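Local coordinates for putative uncharacterized protein gbs1889 (PDB 3ANJ) that hydrolyses unsaturated disaccharides from chondroitin, hyaluronan and heparin, releasing the unsaturated uronic acid and preferring sulfated substrates, at residues A[282-287]-A[295-300]; A[2-7]-A[206-211]. All blocks are in the same frame, centred on the assembly; numbering follows the deposited sequence. Where two conformers were deposited one is given.

Contact 1 (A[282-287]-A[295-300]); sequences RLPEDK and FTDGSG
The carboxylate of Asp297 meets two neighbours in different ways. CB of Pro284 approaches obliquely, above the plane and beyond the oxygen edge, 3.3 Å from Asp297 OD1. The backbone N-H of Glu285 lies close to the plane and comes to the syn lone pair of OD1. This hydrogen bond, Glu285 N to Asp297 OD1, is 2.8 Å long with an angle of 157° at the hydrogen. Asp297 has CG beside its own backbone N (chi1 -65°), which aims the carboxylate at the type I beta turn Pro284 to Lys287. Asp297 itself lies in a type II turn, Thr296 to Ser299. Both turns belong to the loop between helices 266-281 and 305-318 of the alpha6/alpha6 barrel, and they meet at the surface. Thr296 OG1 also touches Pro284, 3.6 Å from its CB. Two waters extend the contact. One donates to both Arg282 O and Phe295 O. The other accepts from Asp286 N, and its oxygen is 2.8 Å from Asp297 OD2, to which it donates. Arg303 forms a salt bridge with Asp286 and a long, weak ion pair with Asp297. The carboxylate thus serves two successive N-H groups of the turn, one directly and one through water, which is consistent with an ionised side chain.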
ATOM      1  N   ARG A 282      -9.135  16.777  -1.064  1.00 20.63           N
ATOM      2  CA  ARG A 282      -8.508  17.201   0.183  1.00 21.20           C
ATOM      3  C   ARG A 282      -6.981  17.248   0.127  1.00 21.45           C
ATOM      4  O   ARG A 282      -6.320  17.312   1.162  1.00 21.69           O
ATOM      5  CB  ARG A 282      -9.026  16.363   1.356  1.00 20.89           C
ATOM      6  CG  ARG A 282     -10.429  16.769   1.787  1.00 21.61           C
ATOM      7  CD  ARG A 282     -11.193  15.617   2.421  1.00 20.56           C
ATOM      8  NE  ARG A 282     -12.606  15.940   2.604  1.00 21.00           N
ATOM      9  CZ  ARG A 282     -13.532  15.883   1.649  1.00 21.61           C
ATOM     10  NH1 ARG A 282     -13.215  15.510   0.410  1.00 21.30           N
ATOM     11  NH2 ARG A 282     -14.790  16.199   1.934  1.00 21.06           N
ATOM     12  N   LEU A 283      -6.428  17.227  -1.084  1.00 22.18           N
ATOM     13  CA  LEU A 283      -4.985  17.397  -1.274  1.00 22.50           C
ATOM     14  C   LEU A 283      -4.607  18.875  -1.213  1.00 22.85           C
ATOM     15  O   LEU A 283      -5.381  19.728  -1.655  1.00 22.93           O
ATOM     16  CB  LEU A 283      -4.526  16.802  -2.610  1.00 22.53           C
ATOM     17  CG  LEU A 283      -4.574  15.279  -2.770  1.00 22.48           C
ATOM     18  CD1 LEU A 283      -4.293  14.899  -4.215  1.00 23.02           C
ATOM     19  CD2 LEU A 283      -3.610  14.576  -1.827  1.00 23.13           C
ATOM     20  N   PRO A 284      -3.418  19.184  -0.666  1.00 23.34           N
ATOM     21  CA  PRO A 284      -2.935  20.565  -0.593  1.00 23.61           C
ATOM     22  C   PRO A 284      -2.306  21.036  -1.913  1.00 23.96           C
ATOM     23  O   PRO A 284      -2.450  20.356  -2.942  1.00 24.11           O
ATOM     24  CB  PRO A 284      -1.901  20.502   0.531  1.00 23.60           C
ATOM     25  CG  PRO A 284      -1.342  19.139   0.429  1.00 23.55           C
ATOM     26  CD  PRO A 284      -2.483  18.245  -0.015  1.00 23.22           C
ATOM     27  N   GLU A 285      -1.606  22.169  -1.889  0.50 24.02           N
ATOM     28  CA  GLU A 285      -1.079  22.778  -3.114  0.50 24.10           C
ATOM     29  C   GLU A 285      -0.090  21.898  -3.892  0.50 23.92           C
ATOM     30  O   GLU A 285      -0.093  21.911  -5.125  0.50 23.96           O
ATOM     31  CB  GLU A 285      -0.474  24.160  -2.833  0.50 24.21           C
ATOM     32  CG  GLU A 285      -0.001  24.891  -4.086  0.50 24.86           C
ATOM     33  CD  GLU A 285       0.259  26.368  -3.842  0.50 26.12           C
ATOM     34  OE1 GLU A 285      -0.096  26.869  -2.754  0.50 26.80           O
ATOM     35  OE2 GLU A 285       0.813  27.034  -4.744  0.50 26.61           O
ATOM     36  N   ASP A 286       0.737  21.131  -3.184  1.00 23.77           N
ATOM     37  CA  ASP A 286       1.680  20.226  -3.849  1.00 23.53           C
ATOM     38  C   ASP A 286       1.126  18.813  -4.103  1.00 23.41           C
ATOM     39  O   ASP A 286       1.862  17.923  -4.531  1.00 22.79           O
ATOM     40  CB  ASP A 286       3.028  20.193  -3.111  1.00 23.65           C
ATOM     41  CG  ASP A 286       2.986  19.397  -1.816  1.00 23.94           C
ATOM     42  OD1 ASP A 286       1.911  18.870  -1.436  1.00 23.62           O
ATOM     43  OD2 ASP A 286       4.053  19.303  -1.171  1.00 24.25           O
ATOM     44  N   LYS A 287      -0.169  18.629  -3.831  1.00 23.13           N
ATOM     45  CA  LYS A 287      -0.907  17.380  -4.118  1.00 23.47           C
ATOM     46  C   LYS A 287      -0.366  16.147  -3.382  1.00 22.92           C
ATOM     47  O   LYS A 287      -0.518  15.013  -3.840  1.00 23.25           O
ATOM     48  CB  LYS A 287      -1.010  17.123  -5.632  1.00 23.56           C
ATOM     49  CG  LYS A 287      -1.820  18.174  -6.403  1.00 25.22           C
ATOM     50  CD  LYS A 287      -0.930  19.267  -6.957  1.00 27.66           C
ATOM     51  CE  LYS A 287      -1.741  20.325  -7.692  1.00 30.23           C
ATOM     52  NZ  LYS A 287      -0.836  21.322  -8.315  1.00 31.67           N
ATOM     53  N   PHE A 295      -6.546  18.020   7.492  1.00 26.32           N
ATOM     54  CA  PHE A 295      -5.489  19.028   7.474  1.00 26.68           C
ATOM     55  C   PHE A 295      -5.039  19.370   6.054  1.00 27.13           C
ATOM     56  O   PHE A 295      -4.932  18.487   5.189  1.00 26.93           O
ATOM     57  CB  PHE A 295      -4.276  18.570   8.292  1.00 26.55           C
ATOM     58  CG  PHE A 295      -4.581  18.258   9.732  1.00 26.51           C
ATOM     59  CD1 PHE A 295      -5.062  19.245  10.591  1.00 26.36           C
ATOM     60  CD2 PHE A 295      -4.354  16.979  10.240  1.00 26.36           C
ATOM     61  CE1 PHE A 295      -5.336  18.955  11.926  1.00 26.00           C
ATOM     62  CE2 PHE A 295      -4.619  16.680  11.577  1.00 25.91           C
ATOM     63  CZ  PHE A 295      -5.112  17.669  12.420  1.00 26.14           C
ATOM     64  N   THR A 296      -4.770  20.656   5.827  1.00 27.47           N
ATOM     65  CA  THR A 296      -4.190  21.132   4.570  1.00 27.58           C
ATOM     66  C   THR A 296      -3.096  22.186   4.832  1.00 27.83           C
ATOM     67  O   THR A 296      -2.571  22.271   5.951  1.00 27.62           O
ATOM     68  CB  THR A 296      -5.282  21.602   3.555  1.00 27.63           C
ATOM     69  OG1 THR A 296      -4.668  21.920   2.302  1.00 28.12           O
ATOM     70  CG2 THR A 296      -6.082  22.814   4.076  1.00 27.59           C
ATOM     71  N   ASP A 297      -2.734  22.953   3.806  1.00 28.06           N
ATOM     72  CA  ASP A 297      -1.699  23.983   3.915  1.00 28.46           C
ATOM     73  C   ASP A 297      -1.993  24.956   5.063  1.00 28.77           C
ATOM     74  O   ASP A 297      -3.115  25.446   5.189  1.00 29.00           O
ATOM     75  CB  ASP A 297      -1.566  24.748   2.599  1.00 28.46           C
ATOM     76  CG  ASP A 297      -1.067  23.876   1.464  1.00 28.22           C
ATOM     77  OD1 ASP A 297      -1.754  23.805   0.427  1.00 28.72           O
ATOM     78  OD2 ASP A 297       0.006  23.258   1.608  1.00 28.64           O
ATOM     79  N   GLY A 298      -0.989  25.202   5.904  1.00 28.97           N
ATOM     80  CA  GLY A 298      -1.123  26.120   7.039  1.00 29.12           C
ATOM     81  C   GLY A 298      -1.352  25.439   8.379  1.00 29.40           C
ATOM     82  O   GLY A 298      -1.243  26.075   9.432  1.00 29.41           O
ATOM     83  N   SER A 299      -1.661  24.142   8.348  1.00 29.35           N
ATOM     84  CA  SER A 299      -1.986  23.395   9.562  1.00 29.07           C
ATOM     85  C   SER A 299      -0.775  23.167  10.456  1.00 28.98           C
ATOM     86  O   SER A 299      -0.918  23.023  11.672  1.00 29.17           O
ATOM     87  CB  SER A 299      -2.619  22.048   9.212  1.00 29.06           C
ATOM     88  OG  SER A 299      -1.707  21.235   8.491  1.00 28.82           O
ATOM     89  N   GLY A 300       0.409  23.120   9.846  1.00 28.85           N
ATOM     90  CA  GLY A 300       1.643  22.779  10.556  1.00 28.40           C
ATOM     91  C   GLY A 300       1.757  21.294  10.864  1.00 28.06           C
ATOM     92  O   GLY A 300       2.662  20.869  11.586  1.00 28.26           O
TER
HETATM   93  O   HOH W   1      -4.388  16.810   3.051  1.00 22.34           O
HETATM   94  O   HOH W   2       1.410  21.852  -0.353  1.00 26.95           O

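Contact 2 (A[2-7]-A[206-211]); sequences MKIKPV and SANNVV
Lys3 and Lys5 are joined by the side-chain amide of Asn208, which makes two hydrogen bonds to their backbone. Asn208 ND2 donates to Lys3 O at 2.9 Å, nearly straight (167°) and in the carbonyl plane of Lys3. Asn208 OD1 accepts from Lys5 N at 2.8 Å, but this N-H comes from above the plane of the amide carbonyl. Both ends of the amide are used, so its rotation is fixed. The third polar contact is weak: Lys5 NZ to Val211 O, 2.8 Å. Lys5 has CG between its backbone N and carbonyl carbon (chi1 70°), and the extended chain beyond runs past Asn208 in the opposite direction. Its amino group lies near the chain's exit from helix 193-210, where a positive charge would probably be well received. This helix belongs to the (alpha/alpha)6 barrel, and segment 2-7, with no regular helix or strand, lies against its last turns. Ile4 packs against the amide, its CG2 3.8 Å from Asn208 OD1, the side chains crossing at about a right angle; Ile4 also rests on Phe203 and Tyr204. The apolar pair is Val7 CG1 with Val211 CG2, 4.0 Å apart. Val7 and Ala207 both touch Leu271 of helix 266-281.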
ATOM      1  N   MET A   2     -24.957  -8.875  -1.925  1.00 41.73           N
ATOM      2  CA  MET A   2     -23.957  -8.493  -2.963  1.00 41.46           C
ATOM      3  C   MET A   2     -23.860  -6.974  -3.111  1.00 40.78           C
ATOM      4  O   MET A   2     -23.078  -6.472  -3.920  1.00 41.14           O
ATOM      5  CB  MET A   2     -24.319  -9.134  -4.311  1.00 41.93           C
ATOM      6  CG  MET A   2     -23.173  -9.183  -5.325  1.00 43.68           C
ATOM      7  SD  MET A   2     -23.735  -9.139  -7.044  1.00 48.50           S
ATOM      8  CE  MET A   2     -22.171  -9.035  -7.919  1.00 46.80           C
ATOM      9  N   LYS A   3     -24.644  -6.243  -2.325  1.00 39.76           N
ATOM     10  CA  LYS A   3     -24.767  -4.801  -2.520  1.00 38.63           C
ATOM     11  C   LYS A   3     -23.863  -3.958  -1.622  1.00 37.43           C
ATOM     12  O   LYS A   3     -23.687  -4.249  -0.434  1.00 37.22           O
ATOM     13  CB  LYS A   3     -26.226  -4.358  -2.393  1.00 38.96           C
ATOM     14  CG  LYS A   3     -27.047  -4.624  -3.645  1.00 40.23           C
ATOM     15  CD  LYS A   3     -28.524  -4.363  -3.406  1.00 42.18           C
ATOM     16  CE  LYS A   3     -29.337  -4.602  -4.669  1.00 42.89           C
ATOM     17  NZ  LYS A   3     -30.788  -4.377  -4.416  1.00 43.84           N
ATOM     18  N   ILE A   4     -23.285  -2.922  -2.222  1.00 35.87           N
ATOM     19  CA  ILE A   4     -22.472  -1.945  -1.511  1.00 34.48           C
ATOM     20  C   ILE A   4     -23.371  -0.767  -1.156  1.00 33.86           C
ATOM     21  O   ILE A   4     -24.123  -0.281  -2.003  1.00 33.61           O
ATOM     22  CB  ILE A   4     -21.270  -1.459  -2.369  1.00 34.32           C
ATOM     23  CG1 ILE A   4     -20.378  -2.644  -2.768  1.00 33.81           C
ATOM     24  CG2 ILE A   4     -20.464  -0.393  -1.622  1.00 33.40           C
ATOM     25  CD1 ILE A   4     -19.141  -2.271  -3.582  1.00 32.81           C
ATOM     26  N   LYS A   5     -23.300  -0.319   0.095  1.00 33.06           N
ATOM     27  CA  LYS A   5     -24.125   0.804   0.542  1.00 32.53           C
ATOM     28  C   LYS A   5     -23.818   2.070  -0.263  1.00 31.96           C
ATOM     29  O   LYS A   5     -22.667   2.278  -0.663  1.00 31.89           O
ATOM     30  CB  LYS A   5     -23.963   1.056   2.046  1.00 32.67           C
ATOM     31  CG  LYS A   5     -22.628   1.619   2.480  1.00 32.48           C
ATOM     32  CD  LYS A   5     -22.761   2.268   3.843  1.00 33.41           C
ATOM     33  CE  LYS A   5     -21.408   2.594   4.420  1.00 33.09           C
ATOM     34  NZ  LYS A   5     -21.503   3.451   5.638  1.00 33.79           N
ATOM     35  N   PRO A   6     -24.851   2.901  -0.523  1.00 31.20           N
ATOM     36  CA  PRO A   6     -24.644   4.129  -1.284  1.00 30.60           C
ATOM     37  C   PRO A   6     -23.718   5.094  -0.555  1.00 29.75           C
ATOM     38  O   PRO A   6     -23.821   5.264   0.664  1.00 29.63           O
ATOM     39  CB  PRO A   6     -26.056   4.719  -1.400  1.00 30.87           C
ATOM     40  CG  PRO A   6     -26.968   3.555  -1.221  1.00 31.15           C
ATOM     41  CD  PRO A   6     -26.278   2.696  -0.209  1.00 31.34           C
ATOM     42  N   VAL A   7     -22.795   5.684  -1.302  1.00 28.60           N
ATOM     43  CA  VAL A   7     -21.897   6.700  -0.774  1.00 27.72           C
ATOM     44  C   VAL A   7     -22.019   7.953  -1.629  1.00 27.31           C
ATOM     45  O   VAL A   7     -22.407   7.875  -2.796  1.00 26.91           O
ATOM     46  CB  VAL A   7     -20.414   6.222  -0.723  1.00 27.78           C
ATOM     47  CG1 VAL A   7     -20.258   5.047   0.234  1.00 27.30           C
ATOM     48  CG2 VAL A   7     -19.890   5.858  -2.118  1.00 27.48           C
ATOM     49  N   SER A 206     -16.177  -5.324   4.820  1.00 28.01           N
ATOM     50  CA  SER A 206     -15.285  -4.185   5.023  1.00 28.66           C
ATOM     51  C   SER A 206     -15.822  -2.918   4.361  1.00 29.00           C
ATOM     52  O   SER A 206     -15.825  -1.852   4.975  1.00 29.48           O
ATOM     53  CB  SER A 206     -13.876  -4.504   4.508  1.00 28.75           C
ATOM     54  OG  SER A 206     -13.375  -5.691   5.104  1.00 28.87           O
ATOM     55  N   ALA A 207     -16.277  -3.037   3.114  1.00 29.22           N
ATOM     56  CA  ALA A 207     -16.785  -1.890   2.363  1.00 29.44           C
ATOM     57  C   ALA A 207     -18.027  -1.271   3.005  1.00 29.63           C
ATOM     58  O   ALA A 207     -18.139  -0.048   3.100  1.00 29.72           O
ATOM     59  CB  ALA A 207     -17.075  -2.278   0.907  1.00 29.33           C
ATOM     60  N   ASN A 208     -18.958  -2.113   3.439  1.00 29.67           N
ATOM     61  CA  ASN A 208     -20.193  -1.614   4.038  1.00 29.81           C
ATOM     62  C   ASN A 208     -20.045  -1.127   5.484  1.00 29.67           C
ATOM     63  O   ASN A 208     -20.894  -0.385   5.977  1.00 29.68           O
ATOM     64  CB  ASN A 208     -21.314  -2.649   3.907  1.00 29.76           C
ATOM     65  CG  ASN A 208     -21.777  -2.823   2.468  1.00 30.31           C
ATOM     66  OD1 ASN A 208     -21.602  -1.931   1.637  1.00 31.03           O
ATOM     67  ND2 ASN A 208     -22.374  -3.974   2.169  1.00 30.41           N
ATOM     68  N   ASN A 209     -18.965  -1.534   6.148  1.00 29.73           N
ATOM     69  CA  ASN A 209     -18.748  -1.200   7.559  1.00 29.80           C
ATOM     70  C   ASN A 209     -17.606  -0.229   7.850  1.00 29.68           C
ATOM     71  O   ASN A 209     -17.621   0.446   8.883  1.00 30.05           O
ATOM     72  CB  ASN A 209     -18.569  -2.473   8.393  1.00 30.04           C
ATOM     73  CG  ASN A 209     -19.862  -3.245   8.558  1.00 30.87           C
ATOM     74  OD1 ASN A 209     -20.851  -2.716   9.069  1.00 32.43           O
ATOM     75  ND2 ASN A 209     -19.865  -4.501   8.128  1.00 31.25           N
ATOM     76  N   VAL A 210     -16.621  -0.157   6.958  1.00 29.12           N
ATOM     77  CA  VAL A 210     -15.418   0.635   7.231  1.00 28.91           C
ATOM     78  C   VAL A 210     -15.306   1.913   6.380  1.00 28.33           C
ATOM     79  O   VAL A 210     -14.389   2.709   6.573  1.00 28.46           O
ATOM     80  CB  VAL A 210     -14.110  -0.216   7.144  1.00 28.95           C
ATOM     81  CG1 VAL A 210     -12.994   0.485   7.861  1.00 29.72           C
ATOM     82  CG2 VAL A 210     -14.305  -1.590   7.782  1.00 29.47           C
ATOM     83  N   VAL A 211     -16.227   2.105   5.440  1.00 27.57           N
ATOM     84  CA  VAL A 211     -16.328   3.389   4.741  1.00 26.89           C
ATOM     85  C   VAL A 211     -17.646   4.108   5.059  1.00 26.59           C
ATOM     86  O   VAL A 211     -18.713   3.490   5.098  1.00 26.07           O
ATOM     87  CB  VAL A 211     -15.965   3.327   3.197  1.00 27.21           C
ATOM     88  CG1 VAL A 211     -15.481   1.932   2.754  1.00 26.96           C
ATOM     89  CG2 VAL A 211     -17.078   3.864   2.306  1.00 27.12           C
TER

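Overall arrangement
Contacts 1 and 2 do not touch: their centres are 28 Å apart and their nearest atoms about 12 Å. Helix 266-281 relates them. Segment 2-7 packs on its Gln267 and Leu271, and the loop holding both segments of contact 1 follows its last turn. The N-terminal region reaches both places, since Glu10, soon after segment 2-7, forms a salt bridge with Arg282. Their centres lie 21 Å (contact 1) and 20 Å (contact 2) from the centre of the chain. Contact 2 is nearer the active site: the Val211 side chain is about 9 Å from that of substrate-binding Trp251 and about 12 Å from that of the proton donor Asp175. Contact 1 lies away from these sites.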